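Local coordinates for dihydrodipicolinate synthase (Bacillus anthracis, PDB 1XKY), which catalyses the condensation of pyruvate with aspartate semialdehyde in bacterial lysine biosynthesis, working as a TIM-barrel lyase of the dihydrodipicolinate synthase family, at the interface of chains A and B and the interface of chains A and C. Coordinates in Å, arbitrary orientation; residue numbers count along the deposited sequence, not the author numbering. Chains: chain A/B/C, dihydrodipicolinate synthase.

Contact 1: the interface of chains A and B. Residues chain A 91-93, 116, 119, 121, 125, 129; chain B 60-61, 279-281.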
loop_
_atom_site.group_PDB
_atom_site.type_symbol
_atom_site.label_atom_id
_atom_site.label_comp_id
_atom_site.label_asym_id
_atom_site.label_seq_id
_atom_site.Cartn_x
_atom_site.Cartn_y
_atom_site.Cartn_z
ATOM N N ASN A 91 -12.917 8.164 19.208
ATOM C CA ASN A 91 -13.753 7.649 18.124
ATOM C C ASN A 91 -15.246 7.541 18.485
ATOM O O ASN A 91 -16.034 6.930 17.748
ATOM C CB ASN A 91 -13.199 6.307 17.614
ATOM C CG ASN A 91 -13.288 5.179 18.638
ATOM O OD1 ASN A 91 -12.956 4.028 18.322
ATOM N ND2 ASN A 91 -13.733 5.484 19.855
ATOM N N ASN A 92 -15.608 8.143 19.620
ATOM C CA ASN A 92 -16.972 8.196 20.144
ATOM C C ASN A 92 -17.331 9.675 20.316
ATOM O O ASN A 92 -16.750 10.377 21.154
ATOM C CB ASN A 92 -17.026 7.448 21.487
ATOM C CG ASN A 92 -18.386 7.542 22.193
ATOM O OD1 ASN A 92 -19.146 8.480 21.996
ATOM N ND2 ASN A 92 -18.666 6.574 23.055
ATOM N N THR A 93 -18.284 10.154 19.522
ATOM C CA THR A 93 -18.606 11.592 19.496
ATOM C C THR A 93 -19.167 12.100 20.836
ATOM O O THR A 93 -18.737 13.141 21.350
ATOM C CB THR A 93 -19.596 11.929 18.343
ATOM O OG1 THR A 93 -19.108 11.376 17.109
ATOM C CG2 THR A 93 -19.747 13.430 18.183
ATOM N N PRO A 116 -11.436 9.805 14.100
ATOM C CA PRO A 116 -11.809 8.550 14.750
ATOM C C PRO A 116 -11.099 7.336 14.164
ATOM O O PRO A 116 -11.120 7.112 12.945
ATOM C CB PRO A 116 -13.316 8.465 14.511
ATOM C CG PRO A 116 -13.745 9.873 14.514
ATOM C CD PRO A 116 -12.627 10.603 13.777
ATOM N N ASN A 119 -13.319 2.560 13.989
ATOM C CA ASN A 119 -14.646 2.436 13.349
ATOM C C ASN A 119 -14.749 2.980 11.913
ATOM O O ASN A 119 -15.810 2.867 11.291
ATOM C CB ASN A 119 -15.791 2.981 14.238
ATOM C CG ASN A 119 -15.524 4.368 14.804
ATOM O OD1 ASN A 119 -14.635 5.084 14.349
ATOM N ND2 ASN A 119 -16.316 4.754 15.807
ATOM N N PRO A 121 -14.926 5.958 9.993
ATOM C CA PRO A 121 -16.029 6.798 9.535
ATOM C C PRO A 121 -15.825 7.385 8.135
ATOM O O PRO A 121 -14.704 7.448 7.637
ATOM C CB PRO A 121 -16.058 7.924 10.576
ATOM C CG PRO A 121 -14.660 8.031 11.038
ATOM C CD PRO A 121 -14.174 6.601 11.089
ATOM N N GLY A 125 -19.339 11.655 8.011
ATOM C CA GLY A 125 -19.364 11.228 9.419
ATOM C C GLY A 125 -18.391 12.042 10.256
ATOM O O GLY A 125 -18.751 12.585 11.312
ATOM N N HIS A 129 -18.964 14.723 13.192
ATOM C CA HIS A 129 -18.270 14.424 14.447
ATOM C C HIS A 129 -17.542 15.666 14.961
ATOM O O HIS A 129 -17.781 16.109 16.083
ATOM C CB HIS A 129 -17.317 13.242 14.201
ATOM C CG HIS A 129 -16.308 12.996 15.281
ATOM N ND1 HIS A 129 -16.580 12.231 16.397
ATOM C CD2 HIS A 129 -15.003 13.347 15.372
ATOM C CE1 HIS A 129 -15.488 12.143 17.140
ATOM N NE2 HIS A 129 -14.519 12.815 16.543
ATOM N N PRO B 60 -17.405 0.844 19.895
ATOM C CA PRO B 60 -16.792 2.143 20.193
ATOM C C PRO B 60 -17.734 3.171 20.824
ATOM O O PRO B 60 -17.280 4.008 21.621
ATOM C CB PRO B 60 -16.317 2.625 18.811
ATOM C CG PRO B 60 -16.126 1.372 18.026
ATOM C CD PRO B 60 -17.298 0.543 18.453
ATOM N N THR B 61 -19.024 3.109 20.490
ATOM C CA THR B 61 -20.007 4.079 20.999
ATOM C C THR B 61 -20.914 3.554 22.124
ATOM O O THR B 61 -21.760 4.297 22.630
ATOM C CB THR B 61 -20.878 4.649 19.864
ATOM O OG1 THR B 61 -21.443 3.581 19.092
ATOM C CG2 THR B 61 -20.038 5.550 18.954
ATOM N N LEU B 279 -23.125 8.431 16.151
ATOM C CA LEU B 279 -21.960 9.178 15.692
ATOM C C LEU B 279 -20.676 8.632 16.311
ATOM O O LEU B 279 -20.615 8.379 17.514
ATOM C CB LEU B 279 -22.112 10.663 16.023
ATOM C CG LEU B 279 -23.152 11.437 15.210
ATOM C CD1 LEU B 279 -23.476 12.765 15.877
ATOM C CD2 LEU B 279 -22.668 11.652 13.784
ATOM N N PRO B 280 -19.655 8.452 15.480
ATOM C CA PRO B 280 -19.479 9.284 14.285
ATOM C C PRO B 280 -20.028 8.605 13.036
ATOM O O PRO B 280 -19.744 9.042 11.921
ATOM C CB PRO B 280 -17.959 9.423 14.183
ATOM C CG PRO B 280 -17.430 8.197 14.835
ATOM C CD PRO B 280 -18.381 7.886 15.955
ATOM N N LEU B 281 -20.808 7.545 13.228
ATOM C CA LEU B 281 -21.490 6.886 12.120
ATOM C C LEU B 281 -22.809 7.579 11.793
ATOM O O LEU B 281 -23.446 8.166 12.668
ATOM C CB LEU B 281 -21.738 5.411 12.445
ATOM C CG LEU B 281 -20.495 4.554 12.692
ATOM C CD1 LEU B 281 -20.879 3.098 12.900
ATOM C CD2 LEU B 281 -19.507 4.695 11.545
HETATM O O HOH W 1 -14.691 4.410 22.152
HETATM O O HOH W 2 -21.249 6.679 24.515
HETATM O O HOH W 3 -17.344 4.018 24.598
#

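Contact 2: the interface of chains A and C. Residues chain A 200-201, 203-204, 241, 244-245, 248; chain C 178-179, 182, 207-209.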
loop_
_atom_site.group_PDB
_atom_site.type_symbol
_atom_site.label_atom_id
_atom_site.label_comp_id
_atom_site.label_asym_id
_atom_site.label_seq_id
_atom_site.Cartn_x
_atom_site.Cartn_y
_atom_site.Cartn_z
ATOM N N GLY A 200 10.223 14.868 10.693
ATOM C CA GLY A 200 11.065 14.886 9.505
ATOM C C GLY A 200 10.556 15.824 8.419
ATOM O O GLY A 200 11.340 16.355 7.643
ATOM N N LEU A 201 9.243 16.014 8.352
ATOM C CA LEU A 201 8.650 16.896 7.356
ATOM C C LEU A 201 8.575 18.367 7.746
ATOM O O LEU A 201 8.060 19.166 6.969
ATOM C CB LEU A 201 7.248 16.406 6.979
ATOM C CG LEU A 201 7.231 15.051 6.271
ATOM C CD1 LEU A 201 5.826 14.744 5.753
ATOM C CD2 LEU A 201 8.247 15.002 5.139
ATOM N N LEU A 203 10.631 20.949 7.813
ATOM C CA LEU A 203 11.222 21.885 6.853
ATOM C C LEU A 203 10.479 21.935 5.502
ATOM O O LEU A 203 10.053 23.006 5.083
ATOM C CB LEU A 203 12.729 21.615 6.673
ATOM C CG LEU A 203 13.611 22.861 6.785
ATOM C CD1 LEU A 203 13.328 23.631 8.090
ATOM C CD2 LEU A 203 15.091 22.505 6.685
ATOM N N PRO A 204 10.306 20.782 4.826
ATOM C CA PRO A 204 9.533 20.814 3.581
ATOM C C PRO A 204 8.069 21.256 3.749
ATOM O O PRO A 204 7.519 21.878 2.846
ATOM C CB PRO A 204 9.627 19.368 3.062
ATOM C CG PRO A 204 9.986 18.542 4.245
ATOM C CD PRO A 204 10.822 19.432 5.120
ATOM N N GLN A 241 19.441 22.881 6.403
ATOM C CA GLN A 241 19.537 21.524 5.860
ATOM C C GLN A 241 20.406 20.615 6.740
ATOM O O GLN A 241 20.097 19.440 6.893
ATOM C CB GLN A 241 20.041 21.553 4.405
ATOM C CG GLN A 241 18.972 22.047 3.415
ATOM C CD GLN A 241 19.534 22.582 2.099
ATOM O OE1 GLN A 241 20.703 22.373 1.784
ATOM N NE2 GLN A 241 18.694 23.273 1.327
ATOM N N HIS A 244 18.205 19.797 9.713
ATOM C CA HIS A 244 17.159 18.930 9.171
ATOM C C HIS A 244 17.625 17.477 9.106
ATOM O O HIS A 244 16.878 16.572 9.433
ATOM C CB HIS A 244 16.732 19.426 7.779
ATOM C CG HIS A 244 15.884 18.462 7.011
ATOM N ND1 HIS A 244 14.558 18.225 7.308
ATOM C CD2 HIS A 244 16.175 17.686 5.939
ATOM C CE1 HIS A 244 14.071 17.341 6.454
ATOM N NE2 HIS A 244 15.034 16.994 5.617
ATOM N N GLN A 245 18.864 17.273 8.679
ATOM C CA GLN A 245 19.445 15.935 8.609
ATOM C C GLN A 245 19.505 15.257 9.984
ATOM O O GLN A 245 19.174 14.075 10.117
ATOM C CB GLN A 245 20.820 15.997 7.935
ATOM C CG GLN A 245 20.683 16.152 6.426
ATOM C CD GLN A 245 21.934 16.649 5.732
ATOM O OE1 GLN A 245 21.888 17.030 4.554
ATOM N NE2 GLN A 245 23.051 16.652 6.443
ATOM N N VAL A 248 15.808 14.357 11.174
ATOM C CA VAL A 248 15.330 13.139 10.505
ATOM C C VAL A 248 15.936 11.889 11.142
ATOM O O VAL A 248 15.233 10.917 11.418
ATOM C CB VAL A 248 15.665 13.155 8.983
ATOM C CG1 VAL A 248 15.378 11.796 8.338
ATOM C CG2 VAL A 248 14.886 14.254 8.273
ATOM N N VAL C 178 10.705 12.837 0.360
ATOM C CA VAL C 178 11.820 13.775 0.560
ATOM C C VAL C 178 12.730 13.383 1.742
ATOM O O VAL C 178 13.812 13.938 1.899
ATOM C CB VAL C 178 11.347 15.251 0.719
ATOM C CG1 VAL C 178 10.429 15.654 -0.440
ATOM C CG2 VAL C 178 10.676 15.473 2.076
ATOM N N LEU C 179 12.295 12.431 2.561
ATOM C CA LEU C 179 13.102 11.952 3.676
ATOM C C LEU C 179 14.162 10.946 3.261
ATOM O O LEU C 179 15.262 10.939 3.826
ATOM C CB LEU C 179 12.213 11.358 4.768
ATOM C CG LEU C 179 11.266 12.366 5.440
ATOM C CD1 LEU C 179 10.860 11.861 6.794
ATOM C CD2 LEU C 179 11.899 13.760 5.587
ATOM N N THR C 182 16.517 13.252 1.553
ATOM C CA THR C 182 17.328 13.874 2.606
ATOM C C THR C 182 18.574 13.051 2.949
ATOM O O THR C 182 19.684 13.583 3.006
ATOM C CB THR C 182 16.495 14.100 3.893
ATOM O OG1 THR C 182 15.493 15.098 3.647
ATOM C CG2 THR C 182 17.385 14.542 5.068
ATOM N N ALA C 207 14.052 22.555 -0.656
ATOM C CA ALA C 207 14.189 23.020 0.726
ATOM C C ALA C 207 15.093 22.087 1.541
ATOM O O ALA C 207 15.845 22.559 2.396
ATOM C CB ALA C 207 12.836 23.176 1.385
ATOM N N VAL C 208 15.047 20.782 1.249
ATOM C CA VAL C 208 15.894 19.791 1.944
ATOM C C VAL C 208 17.247 19.511 1.251
ATOM O O VAL C 208 18.038 18.693 1.731
ATOM C CB VAL C 208 15.126 18.460 2.209
ATOM C CG1 VAL C 208 13.831 18.732 2.956
ATOM C CG2 VAL C 208 14.830 17.685 0.914
ATOM N N GLY C 209 17.522 20.178 0.136
ATOM C CA GLY C 209 18.846 20.099 -0.489
ATOM C C GLY C 209 18.919 19.540 -1.897
ATOM O O GLY C 209 20.011 19.335 -2.413
HETATM O O HOH W 4 19.251 17.102 3.340
#

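Contact 3: the interface of chains A and C. Residues chain A 207, 232-233, 235, 237; chain C 207, 232-233, 235, 237.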
loop_
_atom_site.group_PDB
_atom_site.type_symbol
_atom_site.label_atom_id
_atom_site.label_comp_id
_atom_site.label_asym_id
_atom_site.label_seq_id
_atom_site.Cartn_x
_atom_site.Cartn_y
_atom_site.Cartn_z
ATOM N N ALA A 207 8.244 24.967 4.037
ATOM C CA ALA A 207 8.558 25.503 2.710
ATOM C C ALA A 207 7.316 25.763 1.864
ATOM O O ALA A 207 7.288 26.732 1.111
ATOM C CB ALA A 207 9.522 24.593 1.968
ATOM N N PHE A 232 16.073 28.499 8.648
ATOM C CA PHE A 232 15.187 28.364 7.500
ATOM C C PHE A 232 14.447 29.660 7.196
ATOM O O PHE A 232 14.477 30.149 6.072
ATOM C CB PHE A 232 14.166 27.252 7.721
ATOM C CG PHE A 232 13.327 26.987 6.513
ATOM C CD1 PHE A 232 13.859 26.297 5.429
ATOM C CD2 PHE A 232 12.034 27.468 6.430
ATOM C CE1 PHE A 232 13.095 26.063 4.296
ATOM C CE2 PHE A 232 11.267 27.241 5.296
ATOM C CZ PHE A 232 11.802 26.542 4.231
ATOM N N GLN A 233 13.782 30.212 8.205
ATOM C CA GLN A 233 13.005 31.442 8.055
ATOM C C GLN A 233 13.890 32.615 7.638
ATOM O O GLN A 233 13.441 33.507 6.928
ATOM C CB GLN A 233 12.234 31.764 9.348
ATOM C CG GLN A 233 11.009 30.863 9.573
ATOM C CD GLN A 233 10.266 31.145 10.874
ATOM O OE1 GLN A 233 10.864 31.507 11.890
ATOM N NE2 GLN A 233 8.951 30.977 10.846
ATOM N N GLY A 235 16.480 32.169 5.702
ATOM C CA GLY A 235 16.897 31.821 4.344
ATOM C C GLY A 235 18.333 31.322 4.273
ATOM O O GLY A 235 18.948 31.346 3.213
ATOM N N PHE A 237 19.813 28.264 4.041
ATOM C CA PHE A 237 19.352 26.892 3.790
ATOM C C PHE A 237 20.413 25.828 4.068
ATOM O O PHE A 237 20.082 24.681 4.359
ATOM C CB PHE A 237 18.792 26.762 2.372
ATOM C CG PHE A 237 17.692 27.739 2.075
ATOM C CD1 PHE A 237 16.543 27.764 2.851
ATOM C CD2 PHE A 237 17.819 28.661 1.048
ATOM C CE1 PHE A 237 15.534 28.675 2.593
ATOM C CE2 PHE A 237 16.807 29.571 0.782
ATOM C CZ PHE A 237 15.666 29.581 1.554
ATOM N N ALA C 207 14.052 22.555 -0.656
ATOM C CA ALA C 207 14.189 23.020 0.726
ATOM C C ALA C 207 15.093 22.087 1.541
ATOM O O ALA C 207 15.845 22.559 2.396
ATOM C CB ALA C 207 12.836 23.176 1.385
ATOM N N PHE C 232 12.481 31.115 -4.034
ATOM C CA PHE C 232 12.856 30.303 -2.874
ATOM C C PHE C 232 14.315 30.509 -2.464
ATOM O O PHE C 232 14.603 30.754 -1.289
ATOM C CB PHE C 232 12.612 28.818 -3.124
ATOM C CG PHE C 232 12.958 27.968 -1.948
ATOM C CD1 PHE C 232 12.145 27.968 -0.832
ATOM C CD2 PHE C 232 14.123 27.214 -1.931
ATOM C CE1 PHE C 232 12.475 27.209 0.281
ATOM C CE2 PHE C 232 14.457 26.455 -0.829
ATOM C CZ PHE C 232 13.625 26.448 0.279
ATOM N N GLN C 233 15.226 30.398 -3.426
ATOM C CA GLN C 233 16.657 30.595 -3.171
ATOM C C GLN C 233 16.932 31.993 -2.605
ATOM O O GLN C 233 17.864 32.180 -1.833
ATOM C CB GLN C 233 17.477 30.381 -4.452
ATOM C CG GLN C 233 17.585 28.913 -4.889
ATOM C CD GLN C 233 18.206 28.740 -6.271
ATOM O OE1 GLN C 233 18.286 29.692 -7.060
ATOM N NE2 GLN C 233 18.645 27.513 -6.577
ATOM N N GLY C 235 14.851 33.572 -0.612
ATOM C CA GLY C 235 14.188 33.699 0.684
ATOM C C GLY C 235 12.819 34.343 0.588
ATOM O O GLY C 235 12.225 34.696 1.601
ATOM N N PHE C 237 9.609 33.550 0.419
ATOM C CA PHE C 237 8.751 32.369 0.627
ATOM C C PHE C 237 7.327 32.506 0.100
ATOM O O PHE C 237 6.787 31.551 -0.458
ATOM C CB PHE C 237 8.713 31.970 2.110
ATOM C CG PHE C 237 10.061 31.610 2.668
ATOM C CD1 PHE C 237 10.668 30.410 2.328
ATOM C CD2 PHE C 237 10.736 32.483 3.509
ATOM C CE1 PHE C 237 11.913 30.083 2.824
ATOM C CE2 PHE C 237 11.984 32.153 4.007
ATOM C CZ PHE C 237 12.569 30.959 3.669
HETATM O O HOH W 5 19.108 31.898 0.655
#

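Contact 4: the interface of chains A and B. Residues chain A 117-119; chain B 55, 59-60, 114, 117, 149-150.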
loop_
_atom_site.group_PDB
_atom_site.type_symbol
_atom_site.label_atom_id
_atom_site.label_comp_id
_atom_site.label_asym_id
_atom_site.label_seq_id
_atom_site.Cartn_x
_atom_site.Cartn_y
_atom_site.Cartn_z
ATOM N N TYR A 117 -10.480 6.580 15.063
ATOM C CA TYR A 117 -9.782 5.338 14.763
ATOM C C TYR A 117 -10.728 4.157 14.948
ATOM O O TYR A 117 -11.754 4.272 15.611
ATOM C CB TYR A 117 -8.590 5.167 15.724
ATOM C CG TYR A 117 -8.941 5.566 17.141
ATOM C CD1 TYR A 117 -8.706 6.859 17.597
ATOM C CD2 TYR A 117 -9.552 4.662 18.011
ATOM C CE1 TYR A 117 -9.059 7.238 18.880
ATOM C CE2 TYR A 117 -9.905 5.034 19.303
ATOM C CZ TYR A 117 -9.651 6.325 19.725
ATOM O OH TYR A 117 -9.994 6.703 20.995
ATOM N N TYR A 118 -10.357 3.021 14.363
ATOM C CA TYR A 118 -11.048 1.740 14.553
ATOM C C TYR A 118 -12.395 1.611 13.822
ATOM O O TYR A 118 -12.590 0.631 13.106
ATOM C CB TYR A 118 -11.183 1.393 16.053
ATOM C CG TYR A 118 -11.629 -0.027 16.337
ATOM C CD1 TYR A 118 -10.941 -1.125 15.800
ATOM C CD2 TYR A 118 -12.725 -0.276 17.160
ATOM C CE1 TYR A 118 -11.354 -2.433 16.065
ATOM C CE2 TYR A 118 -13.146 -1.575 17.433
ATOM C CZ TYR A 118 -12.461 -2.649 16.878
ATOM O OH TYR A 118 -12.875 -3.928 17.161
ATOM N N ASN A 119 -13.319 2.560 13.989
ATOM C CA ASN A 119 -14.646 2.436 13.349
ATOM C C ASN A 119 -14.749 2.980 11.913
ATOM O O ASN A 119 -15.810 2.867 11.291
ATOM C CB ASN A 119 -15.791 2.981 14.238
ATOM C CG ASN A 119 -15.524 4.368 14.804
ATOM O OD1 ASN A 119 -14.635 5.084 14.349
ATOM N ND2 ASN A 119 -16.316 4.754 15.807
ATOM N N THR B 55 -17.187 -4.842 16.893
ATOM C CA THR B 55 -17.140 -3.718 15.965
ATOM C C THR B 55 -18.478 -3.482 15.261
ATOM O O THR B 55 -18.950 -2.342 15.122
ATOM C CB THR B 55 -16.086 -3.958 14.860
ATOM O OG1 THR B 55 -14.978 -4.719 15.381
ATOM C CG2 THR B 55 -15.599 -2.636 14.309
ATOM N N SER B 59 -19.256 -1.301 19.352
ATOM C CA SER B 59 -18.525 -1.251 20.623
ATOM C C SER B 59 -17.952 0.143 20.922
ATOM O O SER B 59 -18.012 0.585 22.072
ATOM C CB SER B 59 -17.407 -2.307 20.662
ATOM O OG SER B 59 -16.485 -2.156 19.599
ATOM N N PRO B 60 -17.405 0.844 19.895
ATOM C CA PRO B 60 -16.792 2.143 20.193
ATOM C C PRO B 60 -17.734 3.171 20.824
ATOM O O PRO B 60 -17.280 4.008 21.621
ATOM C CB PRO B 60 -16.317 2.625 18.811
ATOM C CG PRO B 60 -16.126 1.372 18.026
ATOM C CD PRO B 60 -17.298 0.543 18.453
ATOM N N VAL B 114 -9.635 -8.231 20.157
ATOM C CA VAL B 114 -9.081 -7.596 18.963
ATOM C C VAL B 114 -7.610 -7.181 19.153
ATOM O O VAL B 114 -7.189 -6.861 20.261
ATOM C CB VAL B 114 -9.942 -6.365 18.550
ATOM C CG1 VAL B 114 -9.732 -5.168 19.516
ATOM C CG2 VAL B 114 -9.657 -5.963 17.124
ATOM N N TYR B 117 -5.946 -1.351 18.451
ATOM C CA TYR B 117 -5.987 -0.319 17.428
ATOM C C TYR B 117 -5.373 0.960 17.968
ATOM O O TYR B 117 -5.272 1.165 19.194
ATOM C CB TYR B 117 -7.444 -0.031 17.008
ATOM C CG TYR B 117 -8.395 -0.006 18.180
ATOM C CD1 TYR B 117 -9.058 -1.164 18.576
ATOM C CD2 TYR B 117 -8.591 1.154 18.928
ATOM C CE1 TYR B 117 -9.897 -1.169 19.654
ATOM C CE2 TYR B 117 -9.436 1.156 20.017
ATOM C CZ TYR B 117 -10.092 -0.017 20.368
ATOM O OH TYR B 117 -10.935 -0.046 21.441
ATOM N N ARG B 149 -8.476 -2.361 10.407
ATOM C CA ARG B 149 -8.931 -1.429 11.443
ATOM C C ARG B 149 -7.829 -1.060 12.441
ATOM O O ARG B 149 -7.791 0.060 12.922
ATOM C CB ARG B 149 -10.139 -2.012 12.193
ATOM C CG ARG B 149 -11.390 -2.114 11.343
ATOM C CD ARG B 149 -12.579 -2.639 12.108
ATOM N NE ARG B 149 -13.728 -2.836 11.221
ATOM C CZ ARG B 149 -14.627 -1.902 10.888
ATOM N NH1 ARG B 149 -14.570 -0.668 11.380
ATOM N NH2 ARG B 149 -15.612 -2.215 10.060
ATOM N N SER B 150 -6.939 -2.005 12.754
ATOM C CA SER B 150 -5.888 -1.789 13.754
ATOM C C SER B 150 -4.496 -1.560 13.176
ATOM O O SER B 150 -3.565 -1.291 13.943
ATOM C CB SER B 150 -5.845 -2.968 14.727
ATOM O OG SER B 150 -7.092 -3.110 15.388
HETATM O O HOH W 6 -7.990 2.612 13.142
HETATM O O HOH W 7 -14.385 -4.228 19.474
HETATM O O HOH W 8 -16.710 0.830 9.491
#

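Contact 1: the interface of chains A and B
The loop A:Asn91-A:Asn92, the start of helix 93-105, the loop 116-121 and helix 123-135 of chain A meet the 3-10 helix 59-61 and the loop 279-281 of chain B, within the pairing of two TIM barrels of the dihydrodipicolinate synthase family. B:Pro280, which follows a cis peptide bond, presses its ring into chain A. Its CB lies 3.8 Å from ND1 of A:His129, the two side chains running side by side in the same direction, while its CG meets the amide ND2 of A:Asn119 tip to tip at 3.7 Å. The imidazole is held by ND1, which shares a 2.8 Å hydrogen bond in the ring plane with OG1 of A:Thr93; A:Pro116 CG lies over one face. CB of A:Thr93 crosses CB of B:Leu279 obliquely at 3.6 Å. ND2 of A:Asn119 gives a fairly straight hydrogen bond (154° at H) of 2.9 Å to O of A:Asn91, in the carbonyl plane, which fixes the amide against the rings of B:Pro60 and B:Pro280. A:Asn91 crosses B:Pro60 at about a right angle, OD1 3.7 Å from CB of B:Pro60. Waters link ND2 of A:Asn91 and A:Asn92 to O of B:Pro60; the direct bond from A:Asn92 is weak.

Contact 2: the interface of chains A and C
Hydrogen bonds from A:His244 and A:Gln241 and a water bridge supply the polar part of this patch, where helix 237-253, the 3-10 helix 199-201 and the start of helix 202-207 of chain A pack on helix 178-187, the end of helix 202-207 and the loop 208-209 of chain C, between barrels of the probable tetramer. In A:His244, CG stands anti to the backbone N (chi1 168°), sending the imidazole tip to tip against C:Thr182. NE2 of A:His244 and the hydroxyl OG1 of C:Thr182 are hydrogen-bonded at 2.8 Å, in the ring plane at its edge. OG1 of C:Thr182 also donates to the carbonyl O of C:Val178 at 2.7 Å, in the carbonyl plane, which helps to position the hydroxyl. A:Gln241, extended beyond CG, gives NE2 to O of C:Ala207 at 3.1 Å from above the carbonyl plane, off the lone pairs. A water joins OE1 of A:Gln245 to O of C:Val208.

Apolar groups line the imidazole. CG2 of A:Val248 sits over one ring face, CG2 of C:Thr182 lies 3.5 Å from CD2 of A:His244, and C:Val208 crosses obliquely. C:Leu179 hides the most surface of this patch: it crosses A:Leu201 at about a right angle and also meets A:Val248. A:Pro204 meets C:Val208 at about a right angle and C:Val178 obliquely, CD of A:Pro204 lying 3.8 Å from CG1 of C:Val208 and CG 3.8 Å from CG2 of C:Val178.

Contact 3: the interface of chains A and C
A:Phe237 and C:Phe237 lose most surface to the partner chain (59 and 57 Å²), followed by C:Phe232 and A:Phe232; together they form an aromatic cluster across the two-fold axis relating chains A and C. Each Phe237 opens helix 237-253, and each Phe232 lies near the end of helix 218-234. The ring of A:Phe237 stacks on that of C:Phe232, with centroids 4.5 Å apart and planes 17° from parallel. The overlap is offset: CZ of C:Phe232 lies near the rim of the A:Phe237 face, 3.7 Å from CE1 of A:Phe237. The opposite face is covered toward its rim by O of A:Gly235 of its own chain.

Both Phe237-Phe232 pairs cross obliquely, but the twin is not a stack: CZ of C:Phe237 stands 4.3 Å above the A:Phe232 ring, toward its rim. In plane at the edge of A:Phe237 lie O of C:Gln233 and CE1 of C:Phe237, and the CE2-CZ edge of each Phe237 points to the Phe232 carbonyl O of the other chain. The two Phe237 side chains reach toward each other tip to tip, their CE1 atoms 3.9 Å apart. The two Phe232 side chains, CG anti to the backbone N (chi1 -174° in A:Phe232), cross at about a right angle, CZ of A:Phe232 4.1 Å from CE1 of C:Phe232. The methyls CB of A:Ala207 and C:Ala207 touch at 3.7 Å.

No direct polar bond crosses; a water joins O of A:Gly235 to O of C:Gln233. The patch thus offers a hydrophobic seam that probably helps hold two dimers together as a tetramer.

Contact 4: the interface of chains A and B
The loop 117-119 of chain A enters chain B among the 3-10 helices 55-57 and 59-61, strand 110-114, the loop at B:Tyr117 and helix 147-150. In the dihydrodipicolinate synthase family this tyrosine, A:Tyr118, completes the catalytic proton relay of the neighbouring barrel. Its phi is positive, and CG is anti to the backbone N (chi1 -168°), so the ring projects into chain B. One face stacks on B:Tyr117, with centroids 4.1 Å apart, planes 20° from parallel and CD1 of each ring meeting near the rim. At the tip, OG1 of B:Thr55 donates a 2.9 Å hydrogen bond to the phenol OH. A water ties that OH to OG of B:Ser59, while CG2 of B:Val114 approaches OH at 3.8 Å. CG of B:Pro60 flanks the ring at CD2. B:Arg149 is extended to NE, and a last torsion of -86° turns NH1 onto the carbonyl O of A:Tyr118, where it donates at 2.9 Å, on a lone pair and in the guanidinium plane. CG2 of B:Thr55 rests over a guanidinium face. Waters connect NH1 and NH2 to O of A:Asn119, and N of A:Tyr118 to O of B:Arg149. A:Tyr117 and B:Tyr117 cross obliquely, their CD2 atoms 3.8 Å apart.

Contacts 1 and 4 belong to one interface, that of chains A and B; their C-alpha centres are about 10 Å apart, and A:Asn119 and B:Pro60 serve both. Contacts 2 and 3 likewise belong to one A-C interface, their C-alpha centres about 12 Å apart, and are joined through C:Ala207. The two pairs sit 34 to 42 Å from each other, centre to centre, so each barrel has two separate docking surfaces. The A-B surface carries the tyrosine exchange that couples pairing to active-site assembly, whereas the A-C surface would join such dimers into the four-chain assembly deposited, consistent with the family's dimer-of-dimers architecture.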